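Local atomic coordinates of endoglucanase E-5 (Thermobifida fusca, PDB entry 2CKS), a protein that hydrolyses internal beta-1,4-glucosidic linkages in cellulose, lichenin and cereal beta-D-glucans, here as its family 5 catalytic domain. Residues Pro25-Phe39 against Ala256-Asp270. Sequence-based numbering, arbitrary orientation. Where two conformers were deposited one is given.
Sequences PVQLRGMSTHGIQWF and AERKIGWTKWNYSDD
The indole of W262 carries R29 on one face: CB of R29 stands 3.7 Å from the centroid of the six-membered ring, almost on its normal, and CG and CD run on over the CE2 side. The bend at chi3 of R29 (-54°) turns the guanidinium out of line with this run, its plane steep to the indole, and NH1 goes on to the backbone oxygen of K303. At the indole's edge, in plane, a water takes the NE1 hydrogen and also one from NE2 of Q27. That same NE2 gives its other bond to I260 O at 2.9 Å, from above the carbonyl plane. With an alanine here instead of W262, the aliphatic run of R29 would probably lose the flat surface it lies on, and the water now shared with Q27 NE2 would lose the NE1 hydrogen.

Further along, H34 lies between two rings, CZ2 of W265 over one face and CE2 of F39 over the other; the H34 and W265 planes meet at 52°. S268 OG and D270 OD1, the latter salt-bridged to R272, approach the imidazole edge, while F39 CZ reaches D270 OD2 at 3.4 Å.

Between these ends, strands 29-32 and 262-265 pair in parallel, G30 N reaching W262 O at 2.8 Å and S32 N reaching K264 O at 2.8 Å. They are the first and last strands of the beta/alpha barrel, so this seam closes it. Beyond it, a cis peptide links W265 to N266, and Y267 N returns to S32 O at 2.8 Å. Together, these backbone bonds and the rings packed round H34 probably hold the W265 indole in position beside E231, the probable nucleophile.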
ATOM      1  N   PRO A  25       0.876  -9.545  17.275  1.00  9.27           N
ATOM      2  CA  PRO A  25       0.302  -9.192  15.969  1.00  9.45           C
ATOM      3  C   PRO A  25      -0.338  -7.805  15.990  1.00  9.20           C
ATOM      4  O   PRO A  25      -1.024  -7.449  16.945  1.00  9.93           O
ATOM      5  CB  PRO A  25      -0.745 -10.284  15.741  1.00  9.64           C
ATOM      6  CG  PRO A  25      -0.229 -11.433  16.498  1.00 10.07           C
ATOM      7  CD  PRO A  25       0.360 -10.841  17.758  1.00 10.19           C
ATOM      8  N   VAL A  26      -0.079  -7.028  14.946  1.00  8.50           N
ATOM      9  CA  VAL A  26      -0.574  -5.667  14.853  1.00  8.67           C
ATOM     10  C   VAL A  26      -1.222  -5.465  13.487  1.00  7.64           C
ATOM     11  O   VAL A  26      -0.746  -5.994  12.482  1.00  7.59           O
ATOM     12  CB  VAL A  26       0.553  -4.632  15.087  1.00  9.35           C
ATOM     13  CG1 VAL A  26       1.652  -4.727  14.029  1.00 10.31           C
ATOM     14  CG2 VAL A  26      -0.015  -3.228  15.162  1.00 10.90           C
ATOM     15  N   GLN A  27      -2.314  -4.708  13.481  1.00  7.55           N
ATOM     16  CA  GLN A  27      -3.007  -4.326  12.257  1.00  6.91           C
ATOM     17  C   GLN A  27      -2.765  -2.839  12.012  1.00  6.64           C
ATOM     18  O   GLN A  27      -3.289  -1.996  12.743  1.00  7.80           O
ATOM     19  CB  GLN A  27      -4.506  -4.591  12.384  1.00  7.04           C
ATOM     20  CG  GLN A  27      -5.233  -4.394  11.085  1.00  6.48           C
ATOM     21  CD  GLN A  27      -6.737  -4.341  11.196  1.00  6.55           C
ATOM     22  OE1 GLN A  27      -7.299  -4.167  12.291  1.00  8.57           O
ATOM     23  NE2 GLN A  27      -7.400  -4.458  10.056  1.00  5.67           N
ATOM     24  N   LEU A  28      -1.968  -2.520  10.998  1.00  6.11           N
ATOM     25  CA  LEU A  28      -1.693  -1.128  10.647  1.00  5.60           C
ATOM     26  C   LEU A  28      -2.699  -0.683   9.593  1.00  5.58           C
ATOM     27  O   LEU A  28      -2.794  -1.298   8.541  1.00  5.29           O
ATOM     28  CB  LEU A  28      -0.268  -0.985  10.116  1.00  5.83           C
ATOM     29  CG  LEU A  28       0.854  -1.472  11.029  1.00  6.70           C
ATOM     30  CD1 LEU A  28       2.208  -1.311  10.358  1.00  7.83           C
ATOM     31  CD2 LEU A  28       0.819  -0.729  12.357  1.00  7.75           C
ATOM     32  N   ARG A  29      -3.457   0.372   9.893  1.00  4.79           N
ATOM     33  CA  ARG A  29      -4.492   0.866   8.999  1.00  5.31           C
ATOM     34  C   ARG A  29      -4.229   2.308   8.641  1.00  4.54           C
ATOM     35  O   ARG A  29      -3.858   3.117   9.495  1.00  5.27           O
ATOM     36  CB  ARG A  29      -5.873   0.763   9.643  1.00  5.50           C
ATOM     37  CG  ARG A  29      -6.211  -0.635  10.150  1.00  5.80           C
ATOM     38  CD  ARG A  29      -7.473  -0.719  10.969  1.00  6.80           C
ATOM     39  NE  ARG A  29      -7.421   0.244  12.061  1.00  7.74           N
ATOM     40  CZ  ARG A  29      -8.448   0.944  12.520  1.00  9.82           C
ATOM     41  NH1 ARG A  29      -9.670   0.776  12.034  1.00 10.91           N
ATOM     42  NH2 ARG A  29      -8.239   1.814  13.494  1.00 12.54           N
ATOM     43  N   GLY A  30      -4.454   2.655   7.380  1.00  3.98           N
ATOM     44  CA  GLY A  30      -4.194   4.004   6.935  1.00  3.89           C
ATOM     45  C   GLY A  30      -4.651   4.258   5.518  1.00  4.15           C
ATOM     46  O   GLY A  30      -5.633   3.688   5.078  1.00  3.99           O
ATOM     47  N   MET A  31      -3.921   5.128   4.826  1.00  3.89           N
ATOM     48  CA  MET A  31      -4.307   5.622   3.523  1.00  4.28           C
ATOM     49  C   MET A  31      -3.161   5.517   2.550  1.00  4.05           C
ATOM     50  O   MET A  31      -1.999   5.669   2.919  1.00  4.47           O
ATOM     51  CB  MET A  31      -4.670   7.108   3.620  1.00  4.40           C
ATOM     52  CG  MET A  31      -5.948   7.419   4.374  1.00  5.06           C
ATOM     53  SD  MET A  31      -7.423   6.652   3.628  1.00  6.80           S
ATOM     54  CE  MET A  31      -7.397   7.384   2.002  1.00  6.77           C
ATOM     55  N   SER A  32      -3.511   5.286   1.297  1.00  3.97           N
ATOM     56  CA  SER A  32      -2.601   5.423   0.177  1.00  4.24           C
ATOM     57  C   SER A  32      -2.752   6.790  -0.457  1.00  4.47           C
ATOM     58  O   SER A  32      -3.871   7.252  -0.654  1.00  4.39           O
ATOM     59  CB  SER A  32      -2.906   4.375  -0.884  1.00  4.37           C
ATOM     60  OG  SER A  32      -1.951   4.432  -1.936  1.00  5.70           O
ATOM     61  N   THR A  33      -1.646   7.438  -0.792  1.00  4.79           N
ATOM     62  CA  THR A  33      -1.710   8.581  -1.692  1.00  5.09           C
ATOM     63  C   THR A  33      -2.140   8.089  -3.061  1.00  5.53           C
ATOM     64  O   THR A  33      -2.079   6.891  -3.370  1.00  5.97           O
ATOM     65  CB  THR A  33      -0.356   9.326  -1.850  1.00  4.69           C
ATOM     66  OG1 THR A  33       0.557   8.535  -2.625  1.00  5.74           O
ATOM     67  CG2 THR A  33       0.319   9.564  -0.501  1.00  5.28           C
ATOM     68  N   HIS A  34      -2.572   9.030  -3.889  1.00  5.89           N
ATOM     69  CA  HIS A  34      -2.736   8.758  -5.303  1.00  6.48           C
ATOM     70  C   HIS A  34      -1.344   8.978  -5.900  1.00  6.90           C
ATOM     71  O   HIS A  34      -0.373   9.214  -5.177  1.00  7.42           O
ATOM     72  CB  HIS A  34      -3.800   9.684  -5.892  1.00  6.61           C
ATOM     73  CG  HIS A  34      -4.431   9.178  -7.156  1.00  7.93           C
ATOM     74  ND1 HIS A  34      -5.767   9.374  -7.441  1.00 11.85           N
ATOM     75  CD2 HIS A  34      -3.919   8.509  -8.217  1.00  9.29           C
ATOM     76  CE1 HIS A  34      -6.047   8.842  -8.618  1.00 10.69           C
ATOM     77  NE2 HIS A  34      -4.944   8.310  -9.109  1.00 11.70           N
ATOM     78  N   GLY A  35      -1.216   8.909  -7.210  1.00  7.39           N
ATOM     79  CA  GLY A  35       0.088   9.020  -7.821  1.00  7.76           C
ATOM     80  C   GLY A  35       0.663  10.392  -7.557  1.00  8.03           C
ATOM     81  O   GLY A  35      -0.013  11.389  -7.792  1.00  8.69           O
ATOM     82  N   ILE A  36       1.906  10.459  -7.079  1.00  8.52           N
ATOM     83  CA  ILE A  36       2.501  11.755  -6.743  1.00  8.84           C
ATOM     84  C   ILE A  36       2.790  12.635  -7.977  1.00  9.07           C
ATOM     85  O   ILE A  36       2.981  13.843  -7.849  1.00 10.10           O
ATOM     86  CB  ILE A  36       3.750  11.601  -5.823  1.00  9.67           C
ATOM     87  CG1 ILE A  36       4.925  10.956  -6.549  0.80  9.99           C
ATOM     88  CG2 ILE A  36       3.377  10.824  -4.552  0.80  9.19           C
ATOM     89  CD1 ILE A  36       6.248  11.066  -5.785  0.80 10.94           C
ATOM     90  N   GLN A  37       2.782  12.049  -9.173  1.00  8.28           N
ATOM     91  CA  GLN A  37       2.926  12.832 -10.406  1.00  8.13           C
ATOM     92  C   GLN A  37       1.678  13.650 -10.752  1.00  8.14           C
ATOM     93  O   GLN A  37       1.742  14.570 -11.574  1.00  7.92           O
ATOM     94  CB  GLN A  37       3.293  11.911 -11.581  1.00  8.45           C
ATOM     95  CG  GLN A  37       2.132  11.209 -12.273  1.00  8.54           C
ATOM     96  CD  GLN A  37       1.748   9.874 -11.647  1.00 10.08           C
ATOM     97  OE1 GLN A  37       2.009   9.624 -10.466  1.00 11.27           O
ATOM     98  NE2 GLN A  37       1.117   9.012 -12.445  1.00  9.82           N
ATOM     99  N   TRP A  38       0.546  13.291 -10.152  1.00  7.31           N
ATOM    100  CA  TRP A  38      -0.718  13.983 -10.387  1.00  7.60           C
ATOM    101  C   TRP A  38      -1.242  14.725  -9.160  1.00  7.17           C
ATOM    102  O   TRP A  38      -1.891  15.764  -9.297  1.00  7.63           O
ATOM    103  CB  TRP A  38      -1.789  12.992 -10.825  1.00  7.78           C
ATOM    104  CG  TRP A  38      -1.539  12.301 -12.113  1.00  8.50           C
ATOM    105  CD1 TRP A  38      -1.066  12.847 -13.268  1.00  9.94           C
ATOM    106  CD2 TRP A  38      -1.791  10.928 -12.393  1.00 10.13           C
ATOM    107  NE1 TRP A  38      -0.993  11.888 -14.250  1.00 10.61           N
ATOM    108  CE2 TRP A  38      -1.446  10.700 -13.737  1.00 10.71           C
ATOM    109  CE3 TRP A  38      -2.286   9.856 -11.639  1.00 11.39           C
ATOM    110  CZ2 TRP A  38      -1.565   9.451 -14.339  1.00 12.04           C
ATOM    111  CZ3 TRP A  38      -2.397   8.612 -12.238  1.00 12.94           C
ATOM    112  CH2 TRP A  38      -2.040   8.424 -13.574  1.00 12.43           C
ATOM    113  N   PHE A  39      -0.984  14.197  -7.962  1.00  7.33           N
ATOM    114  CA  PHE A  39      -1.624  14.703  -6.744  1.00  7.19           C
ATOM    115  C   PHE A  39      -0.613  15.019  -5.659  1.00  7.66           C
ATOM    116  O   PHE A  39      -0.877  14.853  -4.473  1.00  8.28           O
ATOM    117  CB  PHE A  39      -2.697  13.727  -6.249  1.00  7.25           C
ATOM    118  CG  PHE A  39      -3.808  13.545  -7.227  1.00  7.52           C
ATOM    119  CD1 PHE A  39      -4.834  14.472  -7.315  1.00  7.32           C
ATOM    120  CD2 PHE A  39      -3.798  12.470  -8.108  1.00  7.76           C
ATOM    121  CE1 PHE A  39      -5.837  14.315  -8.263  1.00  7.64           C
ATOM    122  CE2 PHE A  39      -4.800  12.319  -9.045  1.00  7.89           C
ATOM    123  CZ  PHE A  39      -5.815  13.243  -9.115  1.00  7.10           C
ATOM    124  N   ALA A 256      -9.913  -7.007  10.409  1.00  8.92           N
ATOM    125  CA  ALA A 256      -9.741  -6.778  11.845  1.00  9.55           C
ATOM    126  C   ALA A 256      -9.545  -8.100  12.612  1.00 10.14           C
ATOM    127  O   ALA A 256      -8.679  -8.208  13.483  1.00 10.73           O
ATOM    128  CB  ALA A 256     -10.938  -6.013  12.396  1.00  9.65           C
ATOM    129  N   GLU A 257     -10.346  -9.103  12.264  1.00 10.60           N
ATOM    130  CA  GLU A 257     -10.274 -10.437  12.867  1.00 11.40           C
ATOM    131  C   GLU A 257      -8.897 -11.074  12.649  1.00 11.11           C
ATOM    132  O   GLU A 257      -8.335 -11.678  13.555  1.00 12.22           O
ATOM    133  CB  GLU A 257     -11.398 -11.295  12.278  1.00 11.97           C
ATOM    134  CG  GLU A 257     -11.395 -12.785  12.579  1.00 13.98           C
ATOM    135  CD  GLU A 257     -12.399 -13.515  11.702  0.50 13.97           C
ATOM    136  OE1 GLU A 257     -13.609 -13.421  11.979  0.50 15.40           O
ATOM    137  OE2 GLU A 257     -11.987 -14.163  10.719  0.50 14.61           O
ATOM    138  N   ARG A 258      -8.340 -10.892  11.455  1.00 10.82           N
ATOM    139  CA  ARG A 258      -7.091 -11.535  11.059  1.00 10.59           C
ATOM    140  C   ARG A 258      -5.885 -10.607  11.192  1.00 10.27           C
ATOM    141  O   ARG A 258      -4.760 -10.990  10.855  1.00 10.18           O
ATOM    142  CB  ARG A 258      -7.206 -12.019   9.620  1.00 10.92           C
ATOM    143  CG  ARG A 258      -8.358 -12.984   9.378  1.00 12.32           C
ATOM    144  CD  ARG A 258      -8.149 -14.317  10.020  1.00 14.40           C
ATOM    145  NE  ARG A 258      -9.275 -15.209   9.776  1.00 15.76           N
ATOM    146  CZ  ARG A 258      -9.296 -16.161   8.854  1.00 17.68           C
ATOM    147  NH1 ARG A 258      -8.246 -16.380   8.065  1.00 18.98           N
ATOM    148  NH2 ARG A 258     -10.373 -16.925   8.733  1.00 18.28           N
ATOM    149  N   LYS A 259      -6.135  -9.397  11.696  1.00  9.42           N
ATOM    150  CA  LYS A 259      -5.126  -8.352  11.844  1.00  9.46           C
ATOM    151  C   LYS A 259      -4.353  -8.094  10.545  1.00  8.35           C
ATOM    152  O   LYS A 259      -3.132  -7.927  10.543  1.00  9.25           O
ATOM    153  CB  LYS A 259      -4.213  -8.648  13.034  1.00  9.72           C
ATOM    154  CG  LYS A 259      -4.989  -8.703  14.361  1.00 12.63           C
ATOM    155  CD  LYS A 259      -4.160  -8.248  15.548  1.00 16.36           C
ATOM    156  CE  LYS A 259      -5.034  -7.845  16.747  1.00 18.70           C
ATOM    157  NZ  LYS A 259      -5.388  -6.387  16.747  1.00 21.28           N
ATOM    158  N   ILE A 260      -5.101  -8.050   9.450  1.00  7.56           N
ATOM    159  CA  ILE A 260      -4.565  -7.719   8.135  1.00  7.03           C
ATOM    160  C   ILE A 260      -4.570  -6.203   7.961  1.00  6.29           C
ATOM    161  O   ILE A 260      -5.628  -5.568   7.981  1.00  6.69           O
ATOM    162  CB  ILE A 260      -5.409  -8.367   7.040  1.00  7.44           C
ATOM    163  CG1 ILE A 260      -5.314  -9.900   7.130  1.00  7.78           C
ATOM    164  CG2 ILE A 260      -4.960  -7.888   5.657  1.00  7.20           C
ATOM    165  CD1 ILE A 260      -6.404 -10.620   6.359  1.00  9.59           C
ATOM    166  N   GLY A 261      -3.385  -5.625   7.796  1.00  5.94           N
ATOM    167  CA  GLY A 261      -3.270  -4.188   7.623  1.00  5.25           C
ATOM    168  C   GLY A 261      -3.800  -3.743   6.273  1.00  4.58           C
ATOM    169  O   GLY A 261      -3.904  -4.541   5.332  1.00  4.52           O
ATOM    170  N   TRP A 262      -4.157  -2.466   6.187  1.00  4.30           N
ATOM    171  CA  TRP A 262      -4.653  -1.896   4.949  1.00  4.39           C
ATOM    172  C   TRP A 262      -4.384  -0.409   4.795  1.00  4.66           C
ATOM    173  O   TRP A 262      -4.256   0.327   5.776  1.00  4.25           O
ATOM    174  CB  TRP A 262      -6.158  -2.145   4.795  1.00  4.46           C
ATOM    175  CG  TRP A 262      -7.094  -1.798   5.963  1.00  4.26           C
ATOM    176  CD1 TRP A 262      -7.637  -2.683   6.848  1.00  5.15           C
ATOM    177  CD2 TRP A 262      -7.671  -0.517   6.287  1.00  5.56           C
ATOM    178  NE1 TRP A 262      -8.495  -2.041   7.710  1.00  5.29           N
ATOM    179  CE2 TRP A 262      -8.540  -0.711   7.389  1.00  4.84           C
ATOM    180  CE3 TRP A 262      -7.513   0.784   5.784  1.00  5.27           C
ATOM    181  CZ2 TRP A 262      -9.250   0.336   7.984  1.00  5.13           C
ATOM    182  CZ3 TRP A 262      -8.244   1.819   6.364  1.00  4.94           C
ATOM    183  CH2 TRP A 262      -9.095   1.586   7.450  1.00  5.36           C
ATOM    184  N   THR A 263      -4.303   0.007   3.534  1.00  4.61           N
ATOM    185  CA  THR A 263      -4.248   1.412   3.154  1.00  4.99           C
ATOM    186  C   THR A 263      -5.259   1.645   2.045  1.00  5.10           C
ATOM    187  O   THR A 263      -5.142   1.058   0.967  1.00  6.13           O
ATOM    188  CB  THR A 263      -2.814   1.827   2.690  1.00  5.14           C
ATOM    189  OG1 THR A 263      -2.236   0.827   1.837  1.00  5.77           O
ATOM    190  CG2 THR A 263      -1.874   1.935   3.864  1.00  5.90           C
ATOM    191  N   LYS A 264      -6.243   2.508   2.296  0.60  4.97           N
ATOM    192  CA  LYS A 264      -7.312   2.741   1.339  0.60  5.17           C
ATOM    193  C   LYS A 264      -6.866   3.682   0.222  0.60  4.66           C
ATOM    194  O   LYS A 264      -6.142   4.649   0.455  0.60  4.52           O
ATOM    195  CB  LYS A 264      -8.553   3.322   2.025  0.60  5.58           C
ATOM    196  CG  LYS A 264      -9.691   3.626   1.057  0.60  7.06           C
ATOM    197  CD  LYS A 264     -10.968   4.026   1.737  0.60  9.20           C
ATOM    198  CE  LYS A 264     -12.103   4.067   0.741  0.60  9.66           C
ATOM    199  NZ  LYS A 264     -11.821   4.981  -0.403  0.60 10.24           N
ATOM    200  N   TRP A 265      -7.328   3.387  -0.986  1.00  4.53           N
ATOM    201  CA  TRP A 265      -7.143   4.244  -2.147  1.00  4.97           C
ATOM    202  C   TRP A 265      -8.314   5.226  -2.158  1.00  4.96           C
ATOM    203  O   TRP A 265      -9.458   4.784  -2.239  1.00  6.00           O
ATOM    204  CB  TRP A 265      -7.209   3.352  -3.384  1.00  5.15           C
ATOM    205  CG  TRP A 265      -6.825   3.965  -4.686  1.00  6.20           C
ATOM    206  CD1 TRP A 265      -7.658   4.242  -5.724  1.00  7.80           C
ATOM    207  CD2 TRP A 265      -5.501   4.301  -5.137  1.00  5.30           C
ATOM    208  NE1 TRP A 265      -6.948   4.771  -6.773  1.00  8.51           N
ATOM    209  CE2 TRP A 265      -5.623   4.814  -6.442  1.00  8.58           C
ATOM    210  CE3 TRP A 265      -4.226   4.242  -4.561  1.00  5.69           C
ATOM    211  CZ2 TRP A 265      -4.525   5.249  -7.182  1.00  7.69           C
ATOM    212  CZ3 TRP A 265      -3.137   4.682  -5.292  1.00  7.21           C
ATOM    213  CH2 TRP A 265      -3.298   5.175  -6.594  1.00  8.38           C
ATOM    214  N   ASN A 266      -8.100   6.538  -2.054  1.00  4.96           N
ATOM    215  CA  ASN A 266      -6.804   7.200  -1.909  1.00  5.10           C
ATOM    216  C   ASN A 266      -6.981   8.575  -1.231  1.00  5.16           C
ATOM    217  O   ASN A 266      -8.103   9.092  -1.154  1.00  5.33           O
ATOM    218  CB  ASN A 266      -6.151   7.372  -3.281  1.00  4.89           C
ATOM    219  CG  ASN A 266      -6.986   8.222  -4.222  1.00  5.91           C
ATOM    220  OD1 ASN A 266      -6.979   9.451  -4.129  1.00  6.32           O
ATOM    221  ND2 ASN A 266      -7.735   7.571  -5.116  1.00  8.30           N
ATOM    222  N   TYR A 267      -5.866   9.146  -0.768  1.00  5.12           N
ATOM    223  CA  TYR A 267      -5.808  10.427  -0.061  1.00  5.25           C
ATOM    224  C   TYR A 267      -5.500  11.556  -1.053  1.00  5.77           C
ATOM    225  O   TYR A 267      -4.353  12.027  -1.168  1.00  5.98           O
ATOM    226  CB  TYR A 267      -4.719  10.353   1.020  1.00  5.05           C
ATOM    227  CG  TYR A 267      -4.873  11.336   2.154  1.00  4.85           C
ATOM    228  CD1 TYR A 267      -5.931  11.230   3.061  1.00  4.44           C
ATOM    229  CD2 TYR A 267      -3.954  12.363   2.335  1.00  5.01           C
ATOM    230  CE1 TYR A 267      -6.061  12.119   4.118  1.00  5.79           C
ATOM    231  CE2 TYR A 267      -4.087  13.266   3.392  1.00  5.26           C
ATOM    232  CZ  TYR A 267      -5.141  13.137   4.275  1.00  5.63           C
ATOM    233  OH  TYR A 267      -5.272  14.041   5.307  1.00  6.36           O
ATOM    234  N   SER A 268      -6.513  11.935  -1.818  1.00  5.58           N
ATOM    235  CA  SER A 268      -6.409  13.001  -2.820  1.00  5.65           C
ATOM    236  C   SER A 268      -7.785  13.606  -3.039  1.00  5.89           C
ATOM    237  O   SER A 268      -8.779  13.109  -2.517  1.00  4.98           O
ATOM    238  CB  SER A 268      -5.877  12.470  -4.151  1.00  5.49           C
ATOM    239  OG  SER A 268      -6.913  11.934  -4.953  1.00  6.09           O
ATOM    240  N   ASP A 269      -7.826  14.656  -3.852  1.00  6.25           N
ATOM    241  CA  ASP A 269      -9.079  15.276  -4.263  1.00  7.03           C
ATOM    242  C   ASP A 269      -9.373  15.040  -5.747  1.00  7.48           C
ATOM    243  O   ASP A 269      -9.987  15.873  -6.412  1.00  7.57           O
ATOM    244  CB  ASP A 269      -9.102  16.762  -3.881  1.00  7.15           C
ATOM    245  CG  ASP A 269      -8.165  17.608  -4.711  1.00  8.90           C
ATOM    246  OD1 ASP A 269      -7.253  17.061  -5.373  1.00 10.93           O
ATOM    247  OD2 ASP A 269      -8.282  18.854  -4.746  1.00 12.98           O
ATOM    248  N   ASP A 270      -8.963  13.883  -6.245  1.00  7.66           N
ATOM    249  CA  ASP A 270      -9.359  13.429  -7.573  1.00  8.32           C
ATOM    250  C   ASP A 270     -10.886  13.401  -7.672  1.00  8.45           C
ATOM    251  O   ASP A 270     -11.579  13.260  -6.661  1.00  8.66           O
ATOM    252  CB  ASP A 270      -8.791  12.039  -7.837  1.00  8.63           C
ATOM    253  CG  ASP A 270      -9.064  11.563  -9.230  1.00 10.39           C
ATOM    254  OD1 ASP A 270      -9.519  10.404  -9.367  1.00 13.20           O
ATOM    255  OD2 ASP A 270      -8.865  12.276 -10.239  1.00 12.57           O
TER
HETATM  256  O   HOH W   1     -10.098  -3.664   9.587  1.00  7.12           O
HETATM  257  O   HOH W   2      -3.638  -4.144  16.094  1.00 18.47           O
HETATM  258  O   HOH W   3      -2.392  11.934  -3.138  1.00  6.67           O